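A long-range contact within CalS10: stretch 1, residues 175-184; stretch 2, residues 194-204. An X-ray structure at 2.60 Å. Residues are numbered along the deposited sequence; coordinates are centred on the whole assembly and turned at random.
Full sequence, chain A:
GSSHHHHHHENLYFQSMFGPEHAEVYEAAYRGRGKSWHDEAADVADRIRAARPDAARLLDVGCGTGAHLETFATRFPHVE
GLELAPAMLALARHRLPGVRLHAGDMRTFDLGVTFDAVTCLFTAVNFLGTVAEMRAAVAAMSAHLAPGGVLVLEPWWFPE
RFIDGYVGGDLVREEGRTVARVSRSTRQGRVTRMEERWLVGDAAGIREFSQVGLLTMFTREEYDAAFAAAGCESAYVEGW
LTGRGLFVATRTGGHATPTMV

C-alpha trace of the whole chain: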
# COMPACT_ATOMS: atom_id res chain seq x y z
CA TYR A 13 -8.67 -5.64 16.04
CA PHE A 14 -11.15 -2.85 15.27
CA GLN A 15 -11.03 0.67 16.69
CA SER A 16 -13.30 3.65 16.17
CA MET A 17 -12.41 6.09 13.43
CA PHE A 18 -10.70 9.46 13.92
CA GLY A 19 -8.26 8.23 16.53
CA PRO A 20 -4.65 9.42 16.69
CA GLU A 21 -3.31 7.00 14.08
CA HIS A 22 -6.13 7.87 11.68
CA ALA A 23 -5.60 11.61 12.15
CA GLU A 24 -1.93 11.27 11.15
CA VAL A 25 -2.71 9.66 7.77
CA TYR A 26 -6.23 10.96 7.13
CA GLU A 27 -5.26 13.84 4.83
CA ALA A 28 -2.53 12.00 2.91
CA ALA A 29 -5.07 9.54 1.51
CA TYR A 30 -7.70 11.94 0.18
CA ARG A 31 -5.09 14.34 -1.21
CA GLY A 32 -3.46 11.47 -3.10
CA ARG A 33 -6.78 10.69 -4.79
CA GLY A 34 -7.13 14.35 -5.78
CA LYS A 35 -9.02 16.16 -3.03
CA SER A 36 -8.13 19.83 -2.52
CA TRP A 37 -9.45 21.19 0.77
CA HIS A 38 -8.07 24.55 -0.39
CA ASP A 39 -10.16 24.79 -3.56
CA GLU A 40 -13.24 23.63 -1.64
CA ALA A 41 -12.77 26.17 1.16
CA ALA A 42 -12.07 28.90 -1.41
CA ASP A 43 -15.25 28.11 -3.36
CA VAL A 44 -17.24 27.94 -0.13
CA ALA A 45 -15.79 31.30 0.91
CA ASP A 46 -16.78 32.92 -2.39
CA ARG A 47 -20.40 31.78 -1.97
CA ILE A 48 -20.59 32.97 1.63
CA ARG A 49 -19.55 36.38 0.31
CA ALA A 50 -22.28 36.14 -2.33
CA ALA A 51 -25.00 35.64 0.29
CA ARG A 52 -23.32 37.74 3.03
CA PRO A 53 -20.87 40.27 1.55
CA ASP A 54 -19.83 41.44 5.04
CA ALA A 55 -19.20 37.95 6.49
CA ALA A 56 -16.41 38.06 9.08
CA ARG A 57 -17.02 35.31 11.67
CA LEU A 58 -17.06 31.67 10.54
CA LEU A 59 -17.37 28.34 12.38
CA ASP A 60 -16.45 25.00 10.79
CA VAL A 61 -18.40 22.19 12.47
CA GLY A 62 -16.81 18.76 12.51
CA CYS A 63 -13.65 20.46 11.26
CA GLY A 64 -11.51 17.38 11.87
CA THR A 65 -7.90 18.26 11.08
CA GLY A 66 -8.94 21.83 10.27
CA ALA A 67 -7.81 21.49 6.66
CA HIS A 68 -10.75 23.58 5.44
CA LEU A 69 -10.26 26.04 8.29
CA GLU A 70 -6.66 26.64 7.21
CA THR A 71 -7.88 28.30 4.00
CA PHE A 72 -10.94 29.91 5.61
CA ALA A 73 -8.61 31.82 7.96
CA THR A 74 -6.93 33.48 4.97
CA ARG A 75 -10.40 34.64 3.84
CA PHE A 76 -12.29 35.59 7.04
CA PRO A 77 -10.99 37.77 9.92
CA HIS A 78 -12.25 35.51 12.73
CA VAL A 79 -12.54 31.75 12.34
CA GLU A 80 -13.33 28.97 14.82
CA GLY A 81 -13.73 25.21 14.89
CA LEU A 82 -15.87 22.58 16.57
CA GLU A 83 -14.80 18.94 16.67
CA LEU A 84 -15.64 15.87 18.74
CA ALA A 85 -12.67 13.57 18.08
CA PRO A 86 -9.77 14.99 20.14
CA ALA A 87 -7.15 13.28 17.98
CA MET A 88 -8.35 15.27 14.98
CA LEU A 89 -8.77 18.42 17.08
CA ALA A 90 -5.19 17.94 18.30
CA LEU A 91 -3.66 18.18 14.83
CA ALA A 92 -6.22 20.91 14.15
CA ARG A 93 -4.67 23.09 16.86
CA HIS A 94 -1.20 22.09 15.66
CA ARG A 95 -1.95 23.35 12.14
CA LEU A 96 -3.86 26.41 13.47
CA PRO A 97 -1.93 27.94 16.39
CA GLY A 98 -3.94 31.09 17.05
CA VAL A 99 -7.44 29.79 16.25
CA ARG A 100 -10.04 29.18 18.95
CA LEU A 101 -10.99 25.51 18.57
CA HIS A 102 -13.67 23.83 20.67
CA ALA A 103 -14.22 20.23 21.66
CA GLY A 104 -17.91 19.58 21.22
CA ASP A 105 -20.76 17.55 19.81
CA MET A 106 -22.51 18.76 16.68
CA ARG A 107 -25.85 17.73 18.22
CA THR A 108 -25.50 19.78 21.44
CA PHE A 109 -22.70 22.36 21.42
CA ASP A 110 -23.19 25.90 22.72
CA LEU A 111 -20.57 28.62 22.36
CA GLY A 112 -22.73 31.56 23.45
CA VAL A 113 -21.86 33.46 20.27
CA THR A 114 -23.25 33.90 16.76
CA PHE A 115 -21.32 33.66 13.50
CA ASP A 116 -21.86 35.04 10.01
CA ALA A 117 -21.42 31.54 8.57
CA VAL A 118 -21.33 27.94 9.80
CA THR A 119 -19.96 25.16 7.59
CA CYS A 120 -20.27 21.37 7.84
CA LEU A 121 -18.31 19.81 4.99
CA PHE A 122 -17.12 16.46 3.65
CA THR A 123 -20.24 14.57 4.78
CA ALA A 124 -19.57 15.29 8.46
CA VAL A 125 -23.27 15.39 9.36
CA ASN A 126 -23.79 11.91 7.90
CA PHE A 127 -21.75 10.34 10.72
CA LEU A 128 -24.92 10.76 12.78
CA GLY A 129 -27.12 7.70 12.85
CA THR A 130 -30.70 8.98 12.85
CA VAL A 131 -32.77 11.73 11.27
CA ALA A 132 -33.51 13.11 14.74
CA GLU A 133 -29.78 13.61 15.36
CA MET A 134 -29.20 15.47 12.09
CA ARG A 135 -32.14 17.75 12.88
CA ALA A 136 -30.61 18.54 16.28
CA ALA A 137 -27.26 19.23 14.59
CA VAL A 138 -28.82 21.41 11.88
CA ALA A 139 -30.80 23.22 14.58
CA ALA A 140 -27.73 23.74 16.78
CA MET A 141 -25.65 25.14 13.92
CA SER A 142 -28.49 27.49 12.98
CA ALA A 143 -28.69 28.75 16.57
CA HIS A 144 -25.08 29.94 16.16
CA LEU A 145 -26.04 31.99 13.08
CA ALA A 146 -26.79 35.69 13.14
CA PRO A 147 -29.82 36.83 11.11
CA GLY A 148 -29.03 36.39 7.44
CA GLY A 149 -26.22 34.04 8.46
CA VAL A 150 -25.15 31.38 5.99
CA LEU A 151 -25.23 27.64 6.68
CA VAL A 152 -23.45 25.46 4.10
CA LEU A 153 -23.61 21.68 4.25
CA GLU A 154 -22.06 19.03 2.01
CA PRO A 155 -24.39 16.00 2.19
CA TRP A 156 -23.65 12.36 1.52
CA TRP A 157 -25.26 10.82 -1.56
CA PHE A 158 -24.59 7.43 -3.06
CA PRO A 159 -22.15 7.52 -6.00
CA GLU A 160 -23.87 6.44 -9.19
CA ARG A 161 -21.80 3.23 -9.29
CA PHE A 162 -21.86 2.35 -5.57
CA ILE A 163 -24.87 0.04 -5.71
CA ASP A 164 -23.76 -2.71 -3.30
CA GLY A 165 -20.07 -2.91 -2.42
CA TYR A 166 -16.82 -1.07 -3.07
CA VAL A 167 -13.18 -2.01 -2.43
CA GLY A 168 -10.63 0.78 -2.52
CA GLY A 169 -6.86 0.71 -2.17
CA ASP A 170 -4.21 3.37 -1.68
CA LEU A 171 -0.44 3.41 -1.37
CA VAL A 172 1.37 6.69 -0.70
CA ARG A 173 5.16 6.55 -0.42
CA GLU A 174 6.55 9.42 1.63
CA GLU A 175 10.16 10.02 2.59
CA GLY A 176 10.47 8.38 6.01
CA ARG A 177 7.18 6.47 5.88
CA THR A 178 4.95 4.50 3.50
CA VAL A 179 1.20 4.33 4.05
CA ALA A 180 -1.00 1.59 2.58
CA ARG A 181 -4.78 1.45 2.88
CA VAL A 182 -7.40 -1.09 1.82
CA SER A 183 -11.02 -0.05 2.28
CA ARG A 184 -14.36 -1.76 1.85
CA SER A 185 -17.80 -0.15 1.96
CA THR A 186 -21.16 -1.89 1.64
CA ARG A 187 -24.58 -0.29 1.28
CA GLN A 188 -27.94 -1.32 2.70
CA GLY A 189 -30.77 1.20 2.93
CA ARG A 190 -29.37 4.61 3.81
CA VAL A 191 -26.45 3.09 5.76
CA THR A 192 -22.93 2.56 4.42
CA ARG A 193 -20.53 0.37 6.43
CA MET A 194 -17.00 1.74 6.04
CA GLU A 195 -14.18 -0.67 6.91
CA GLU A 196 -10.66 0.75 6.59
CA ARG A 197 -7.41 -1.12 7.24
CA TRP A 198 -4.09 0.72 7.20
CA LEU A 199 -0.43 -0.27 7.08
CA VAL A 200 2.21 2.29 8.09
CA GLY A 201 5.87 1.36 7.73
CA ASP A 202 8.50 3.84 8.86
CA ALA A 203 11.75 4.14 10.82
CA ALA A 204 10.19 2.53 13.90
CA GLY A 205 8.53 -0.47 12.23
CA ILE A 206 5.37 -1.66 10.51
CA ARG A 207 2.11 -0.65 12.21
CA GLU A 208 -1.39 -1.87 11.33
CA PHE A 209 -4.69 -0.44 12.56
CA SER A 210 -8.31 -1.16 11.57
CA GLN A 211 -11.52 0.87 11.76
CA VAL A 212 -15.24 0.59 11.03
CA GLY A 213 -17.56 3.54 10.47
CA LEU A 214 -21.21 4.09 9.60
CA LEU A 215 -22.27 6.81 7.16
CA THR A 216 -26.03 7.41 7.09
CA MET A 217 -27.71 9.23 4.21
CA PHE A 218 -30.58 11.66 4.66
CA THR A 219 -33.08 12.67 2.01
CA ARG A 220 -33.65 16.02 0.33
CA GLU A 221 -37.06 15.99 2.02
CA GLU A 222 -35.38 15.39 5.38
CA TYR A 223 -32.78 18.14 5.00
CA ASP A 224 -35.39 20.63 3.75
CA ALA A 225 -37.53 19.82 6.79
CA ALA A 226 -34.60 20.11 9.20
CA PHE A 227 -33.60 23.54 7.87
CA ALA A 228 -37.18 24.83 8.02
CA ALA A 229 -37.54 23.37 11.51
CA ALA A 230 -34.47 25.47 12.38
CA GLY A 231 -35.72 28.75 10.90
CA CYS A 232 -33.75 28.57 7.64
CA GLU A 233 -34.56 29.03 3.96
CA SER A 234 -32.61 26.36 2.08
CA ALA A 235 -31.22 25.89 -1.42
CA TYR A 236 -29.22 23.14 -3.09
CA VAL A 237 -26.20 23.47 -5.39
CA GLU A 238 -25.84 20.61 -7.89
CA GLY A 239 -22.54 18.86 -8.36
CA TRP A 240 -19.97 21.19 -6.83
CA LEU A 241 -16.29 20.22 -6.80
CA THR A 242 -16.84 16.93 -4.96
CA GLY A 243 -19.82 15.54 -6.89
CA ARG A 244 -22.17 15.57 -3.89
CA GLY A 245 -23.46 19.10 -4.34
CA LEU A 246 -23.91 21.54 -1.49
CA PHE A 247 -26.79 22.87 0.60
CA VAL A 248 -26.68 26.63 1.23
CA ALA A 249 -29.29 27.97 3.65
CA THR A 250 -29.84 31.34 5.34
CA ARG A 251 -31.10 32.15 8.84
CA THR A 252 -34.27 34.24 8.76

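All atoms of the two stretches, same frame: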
# COMPACT_ATOMS: atom_id res chain seq x y z
N GLU A 175 8.79 10.16 2.11
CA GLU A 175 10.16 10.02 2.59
C GLU A 175 10.12 9.90 4.11
O GLU A 175 9.73 10.84 4.81
CB GLU A 175 11.04 11.16 2.10
CG GLU A 175 11.34 11.07 0.60
CD GLU A 175 11.99 9.75 0.21
OE1 GLU A 175 12.76 9.21 1.03
OE2 GLU A 175 11.72 9.27 -0.91
N GLY A 176 10.51 8.73 4.61
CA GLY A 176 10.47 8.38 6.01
C GLY A 176 9.28 7.54 6.43
O GLY A 176 9.27 7.05 7.57
N ARG A 177 8.28 7.37 5.57
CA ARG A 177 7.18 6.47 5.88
C ARG A 177 6.45 6.12 4.58
O ARG A 177 6.40 6.92 3.65
CB ARG A 177 6.21 7.05 6.91
CG ARG A 177 5.45 8.26 6.45
CD ARG A 177 4.28 8.51 7.38
NE ARG A 177 3.34 9.47 6.84
CZ ARG A 177 2.20 9.80 7.43
NH1 ARG A 177 1.86 9.25 8.58
NH2 ARG A 177 1.39 10.69 6.86
N THR A 178 5.88 4.92 4.55
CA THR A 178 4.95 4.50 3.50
C THR A 178 3.63 4.12 4.14
O THR A 178 3.60 3.47 5.19
CB THR A 178 5.50 3.33 2.71
OG1 THR A 178 4.90 2.11 3.17
CG2 THR A 178 6.98 3.24 2.91
N VAL A 179 2.54 4.52 3.51
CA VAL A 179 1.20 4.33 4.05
C VAL A 179 0.37 3.58 3.01
O VAL A 179 0.18 4.06 1.89
CB VAL A 179 0.55 5.68 4.40
CG1 VAL A 179 -0.84 5.47 4.99
CG2 VAL A 179 1.46 6.45 5.35
N ALA A 180 -0.10 2.39 3.39
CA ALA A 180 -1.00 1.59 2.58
C ALA A 180 -2.38 1.55 3.22
O ALA A 180 -2.51 1.57 4.45
CB ALA A 180 -0.47 0.16 2.41
N ARG A 181 -3.41 1.51 2.39
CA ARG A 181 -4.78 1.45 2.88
C ARG A 181 -5.61 0.58 1.95
O ARG A 181 -5.55 0.74 0.73
CB ARG A 181 -5.42 2.83 2.98
CG ARG A 181 -6.69 2.82 3.83
CD ARG A 181 -7.58 4.00 3.54
NE ARG A 181 -8.17 3.90 2.21
CZ ARG A 181 -8.93 4.84 1.65
NH1 ARG A 181 -9.17 5.97 2.30
NH2 ARG A 181 -9.42 4.64 0.43
N VAL A 182 -6.38 -0.33 2.54
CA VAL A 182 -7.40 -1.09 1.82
C VAL A 182 -8.72 -0.79 2.51
O VAL A 182 -8.82 -0.92 3.74
CB VAL A 182 -7.11 -2.60 1.83
CG1 VAL A 182 -8.23 -3.36 1.14
CG2 VAL A 182 -5.76 -2.90 1.20
N SER A 183 -9.72 -0.40 1.73
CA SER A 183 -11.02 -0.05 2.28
C SER A 183 -12.10 -0.91 1.65
O SER A 183 -11.93 -1.46 0.56
CB SER A 183 -11.34 1.43 2.06
OG SER A 183 -11.52 1.72 0.69
N ARG A 184 -13.21 -1.03 2.36
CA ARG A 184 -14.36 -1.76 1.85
C ARG A 184 -15.62 -1.15 2.45
O ARG A 184 -15.75 -1.06 3.67
CB ARG A 184 -14.24 -3.24 2.21
CG ARG A 184 -15.28 -4.12 1.59
CD ARG A 184 -15.05 -5.53 2.06
NE ARG A 184 -16.10 -6.44 1.59
CZ ARG A 184 -17.20 -6.68 2.30
NH1 ARG A 184 -17.39 -6.05 3.45
NH2 ARG A 184 -18.12 -7.52 1.85
N MET A 194 -18.36 1.43 6.46
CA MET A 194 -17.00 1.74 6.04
C MET A 194 -16.00 0.98 6.89
O MET A 194 -15.91 1.21 8.10
CB MET A 194 -16.77 3.25 6.15
CG MET A 194 -17.55 4.07 5.14
SD MET A 194 -17.16 5.83 5.22
CE MET A 194 -17.79 6.23 6.85
N GLU A 195 -15.27 0.06 6.27
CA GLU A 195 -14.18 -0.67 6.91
C GLU A 195 -12.87 -0.24 6.27
O GLU A 195 -12.67 -0.44 5.06
CB GLU A 195 -14.37 -2.18 6.78
CG GLU A 195 -13.41 -2.99 7.65
CD GLU A 195 -13.38 -4.46 7.29
OE1 GLU A 195 -14.33 -4.92 6.62
OE2 GLU A 195 -12.42 -5.15 7.68
N GLU A 196 -11.97 0.34 7.06
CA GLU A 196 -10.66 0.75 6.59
C GLU A 196 -9.59 -0.02 7.35
O GLU A 196 -9.70 -0.24 8.56
CB GLU A 196 -10.42 2.25 6.78
CG GLU A 196 -10.93 3.11 5.65
CD GLU A 196 -10.83 4.59 5.96
OE1 GLU A 196 -10.82 4.95 7.16
OE2 GLU A 196 -10.75 5.40 5.01
N ARG A 197 -8.54 -0.42 6.63
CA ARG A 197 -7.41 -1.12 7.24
C ARG A 197 -6.12 -0.55 6.67
O ARG A 197 -5.90 -0.59 5.46
CB ARG A 197 -7.51 -2.62 7.02
CG ARG A 197 -8.59 -3.24 7.89
CD ARG A 197 -8.77 -4.71 7.64
NE ARG A 197 -8.10 -5.48 8.68
CZ ARG A 197 -8.33 -6.76 8.94
NH1 ARG A 197 -9.24 -7.43 8.24
NH2 ARG A 197 -7.66 -7.37 9.91
N TRP A 198 -5.28 -0.02 7.57
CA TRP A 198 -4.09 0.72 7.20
C TRP A 198 -2.83 -0.07 7.54
O TRP A 198 -2.81 -0.88 8.47
CB TRP A 198 -4.05 2.05 7.96
CG TRP A 198 -5.21 2.95 7.67
CD1 TRP A 198 -6.48 2.82 8.16
CD2 TRP A 198 -5.21 4.13 6.86
NE1 TRP A 198 -7.27 3.84 7.69
CE2 TRP A 198 -6.51 4.66 6.90
CE3 TRP A 198 -4.23 4.79 6.11
CZ2 TRP A 198 -6.87 5.82 6.20
CZ3 TRP A 198 -4.59 5.93 5.42
CH2 TRP A 198 -5.89 6.44 5.47
N LEU A 199 -1.78 0.17 6.76
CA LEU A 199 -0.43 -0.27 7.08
C LEU A 199 0.51 0.93 6.98
O LEU A 199 0.59 1.57 5.93
CB LEU A 199 0.04 -1.38 6.14
CG LEU A 199 -0.52 -2.79 6.33
CD1 LEU A 199 -0.02 -3.68 5.21
CD2 LEU A 199 -0.11 -3.36 7.68
N VAL A 200 1.20 1.24 8.07
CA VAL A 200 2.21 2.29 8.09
C VAL A 200 3.55 1.68 8.44
O VAL A 200 3.73 1.11 9.53
CB VAL A 200 1.85 3.42 9.07
CG1 VAL A 200 2.94 4.49 9.05
CG2 VAL A 200 0.52 4.04 8.69
N GLY A 201 4.50 1.78 7.51
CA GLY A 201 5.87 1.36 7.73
C GLY A 201 6.78 2.58 7.72
O GLY A 201 6.68 3.42 6.82
N ASP A 202 7.65 2.66 8.71
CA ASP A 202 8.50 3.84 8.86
C ASP A 202 9.77 3.42 9.59
O ASP A 202 10.08 2.23 9.70
CB ASP A 202 7.73 4.96 9.57
CG ASP A 202 7.13 4.51 10.89
OD1 ASP A 202 7.67 3.55 11.49
OD2 ASP A 202 6.14 5.12 11.34
N ALA A 203 10.51 4.42 10.11
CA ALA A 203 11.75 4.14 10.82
C ALA A 203 11.51 3.15 11.95
O ALA A 203 12.32 2.24 12.17
CB ALA A 203 12.33 5.44 11.36
N ALA A 204 10.41 3.31 12.69
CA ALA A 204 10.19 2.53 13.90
C ALA A 204 9.73 1.10 13.62
O ALA A 204 10.01 0.20 14.42
CB ALA A 204 9.16 3.23 14.78

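At the apolar centre of the contact, Val179, Arg181, Trp198 and Val200 share one face of a two-stranded antiparallel pairing. Val179 CG1 lies 3.6 Å from Trp198 CE3, at the edge of the indole and near its plane, and the same CG1 is 4.2 Å from Val200 CG2, so one methyl touches both the ring and the valine. Over a face of the indole runs the aliphatic part of Arg181: its CD sits 3.6 Å from the centroid of the six-membered ring of Trp198, 22° off the ring normal, a CH-pi contact in which a methylene polarised by the nearby guanidinium meets the pi electrons. On the other face of the sheet, Ala180 and Leu199 pack with their CB atoms 4.1 Å apart; Thr178 shares this face with Gly201, which has no side chain to set against it.

The backbone holds these pairs in register. The strands run at 165° to each other, and hydrogen-bonded and non-hydrogen-bonded pairs alternate along them. Ala180 N donates to Leu199 O (2.8 Å) and Leu199 N returns the bond to Ala180 O (2.8 Å), both nearly straight. The same reciprocal pattern joins Thr178 to Gly201, with Thr178 N to Gly201 O at 2.8 Å and Gly201 N to Thr178 O at 3.0 Å, and recurs between Val182 and Arg197 and between Arg184 and Glu195. Between these rungs the strands draw closer, and CA-H groups approach carbonyl oxygens: Trp198 CA lies 3.3 Å from Ala180 O, and Val179 CA 3.4 Å from Leu199 O.

Farther out, the chemistry turns polar. Beyond the indole, Arg181 NH1 reaches Glu196 OE2 at 3.2 Å. This is a salt bridge of charges alone, because the oxygen lies well out of the guanidinium plane and no N-H points at it. Beside it, Ser183 CB meets Glu196 CG at 4.0 Å. On the opposite face, Arg184 NH1 and Glu195 OE1 are 4.5 Å apart, beyond salt-bridge range but still of opposite charge, while Glu195 OE2 also forms a long salt bridge, 4.0 Å, with Arg197 NH1 of its own strand. At the other end, Arg177 CB and Asp202 CB come within 3.7 Å, yet the end of the Arg177 side chain leads away to partners elsewhere in the structure. Gly176 O touches Asp202 CB at 3.3 Å; the backbone angles of Gly176 would jam a CB against the preceding carbonyl, which by itself calls for glycine.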